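Local coordinates for protein ABC transporter (Caldanaerobius, PDB 4G68) that probably serves as the extracellular solute-binding component of an ABC transporter, capturing sugars released from xylan for uptake by a thermophilic bacterium, at residues D208-R213 with Q240-M245. Numbering follows the deposited sequence.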
# COMPACT_ATOMS: atom_id res chain seq x y z
N ASP C 208 -7.81 -1.99 -9.41
CA ASP C 208 -8.01 -3.09 -8.42
C ASP C 208 -9.24 -2.95 -7.53
O ASP C 208 -10.02 -3.91 -7.39
CB ASP C 208 -6.78 -3.26 -7.53
CG ASP C 208 -5.55 -3.66 -8.30
OD1 ASP C 208 -5.66 -3.82 -9.50
OD2 ASP C 208 -4.45 -3.78 -7.69
N MET C 209 -9.39 -1.75 -6.93
CA MET C 209 -10.53 -1.53 -6.02
C MET C 209 -11.84 -1.71 -6.74
O MET C 209 -12.77 -2.33 -6.20
CB MET C 209 -10.56 -0.13 -5.38
CG MET C 209 -12.04 0.27 -5.09
SD MET C 209 -12.66 -0.69 -3.67
CE MET C 209 -11.23 -0.44 -2.60
N ILE C 210 -11.93 -1.13 -7.94
CA ILE C 210 -13.15 -1.19 -8.70
C ILE C 210 -13.43 -2.65 -9.08
O ILE C 210 -14.56 -3.11 -8.85
CB ILE C 210 -13.18 -0.23 -9.93
CG1 ILE C 210 -12.88 1.24 -9.51
CG2 ILE C 210 -14.52 -0.40 -10.67
CD1 ILE C 210 -12.34 2.13 -10.69
N ALA C 211 -12.41 -3.40 -9.55
CA ALA C 211 -12.55 -4.90 -9.81
C ALA C 211 -13.03 -5.61 -8.55
O ALA C 211 -13.87 -6.52 -8.59
CB ALA C 211 -11.22 -5.49 -10.33
N LEU C 212 -12.54 -5.20 -7.39
CA LEU C 212 -13.05 -5.87 -6.12
C LEU C 212 -14.51 -5.58 -5.84
O LEU C 212 -15.30 -6.48 -5.44
CB LEU C 212 -12.19 -5.51 -4.95
CG LEU C 212 -12.25 -6.13 -3.56
CD1 LEU C 212 -11.38 -5.27 -2.65
CD2 LEU C 212 -13.61 -6.09 -2.94
N ARG C 213 -14.91 -4.34 -6.12
CA ARG C 213 -16.31 -4.00 -6.00
C ARG C 213 -17.19 -4.69 -7.06
O ARG C 213 -18.28 -5.12 -6.71
CB ARG C 213 -16.49 -2.50 -6.05
CG ARG C 213 -15.90 -1.86 -4.82
CD ARG C 213 -16.89 -1.77 -3.75
NE ARG C 213 -16.41 -0.93 -2.63
CZ ARG C 213 -15.75 -1.38 -1.56
NH1 ARG C 213 -15.48 -2.69 -1.44
NH2 ARG C 213 -15.41 -0.53 -0.56
N GLN C 240 -14.04 -0.29 -17.78
CA GLN C 240 -15.00 0.69 -18.27
C GLN C 240 -15.22 1.78 -17.18
O GLN C 240 -15.08 2.96 -17.47
CB GLN C 240 -16.33 0.03 -18.67
CG GLN C 240 -17.36 1.01 -19.26
CD GLN C 240 -16.78 1.81 -20.39
OE1 GLN C 240 -16.55 1.30 -21.48
NE2 GLN C 240 -16.51 3.08 -20.12
N LYS C 241 -15.52 1.37 -15.95
CA LYS C 241 -15.67 2.37 -14.86
C LYS C 241 -14.47 3.25 -14.52
O LYS C 241 -14.67 4.37 -14.02
CB LYS C 241 -16.20 1.72 -13.59
CG LYS C 241 -17.55 1.06 -13.75
CD LYS C 241 -18.45 1.59 -12.68
CE LYS C 241 -19.91 1.25 -12.89
NZ LYS C 241 -20.21 -0.16 -12.52
N LEU C 242 -13.23 2.75 -14.71
CA LEU C 242 -12.03 3.58 -14.49
C LEU C 242 -12.00 4.72 -15.56
O LEU C 242 -11.74 5.91 -15.23
CB LEU C 242 -10.78 2.70 -14.64
CG LEU C 242 -9.58 2.73 -13.66
CD1 LEU C 242 -8.28 2.73 -14.48
CD2 LEU C 242 -9.58 3.93 -12.75
N GLN C 243 -12.29 4.34 -16.82
CA GLN C 243 -12.32 5.31 -17.97
C GLN C 243 -13.44 6.38 -17.82
O GLN C 243 -13.27 7.56 -18.21
CB GLN C 243 -12.35 4.58 -19.37
CG GLN C 243 -11.02 3.84 -19.67
CD GLN C 243 -10.77 3.52 -21.14
OE1 GLN C 243 -9.61 3.57 -21.67
NE2 GLN C 243 -11.86 3.23 -21.84
N ASP C 244 -14.58 5.95 -17.28
CA ASP C 244 -15.65 6.84 -16.82
C ASP C 244 -15.15 7.98 -15.90
O ASP C 244 -15.52 9.17 -16.07
CB ASP C 244 -16.71 6.00 -16.11
CG ASP C 244 -17.48 5.12 -17.09
OD1 ASP C 244 -17.21 5.26 -18.29
OD2 ASP C 244 -18.36 4.33 -16.66
N MET C 245 -14.28 7.64 -14.95
CA MET C 245 -13.68 8.69 -14.12
C MET C 245 -12.76 9.56 -14.95
O MET C 245 -12.70 10.77 -14.76
CB MET C 245 -12.88 8.06 -12.95
CG MET C 245 -13.70 7.17 -12.01
SD MET C 245 -12.68 6.43 -10.71
CE MET C 245 -11.80 7.92 -10.09
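Ile210 reaches from helix 201-215 between Lys241, Leu242 and Met245 of helix 233-248, a helix-helix packing in the helical part of a periplasmic-binding-protein fold. The axes of segments 208-213 and 240-245 pass 10.1 Å apart and run at 129° to each other, closer to antiparallel than parallel. No hydrogen bond joins 208-213 to 240-245; the contact between them is apolar. The two branches of Ile210 divide the work. CG2, anti to the backbone N, rests against Lys241 CB at 4.0 Å, while CG1, beside that N (chi1 -54°), carries CD1 to Leu242. There the two side chains meet at about a right angle, and CD1 lies 3.9 Å from Leu242 CD2. Ala238, one turn before Leu242, also touches Ile210, and Leu242 also packs on Val408 and Phe412 of helix 398-412, so the contact belongs to a larger helical core. Lys241 offers Ile210 just its first methylene; bends at chi2 and chi4 lead the chain away, and its NZ forms a salt bridge with Glu214, farther along the helix of Ile210. Met245, which also touches Phe175, approaches with its thioether, placing SD 4.3 Å from Ile210 CD1.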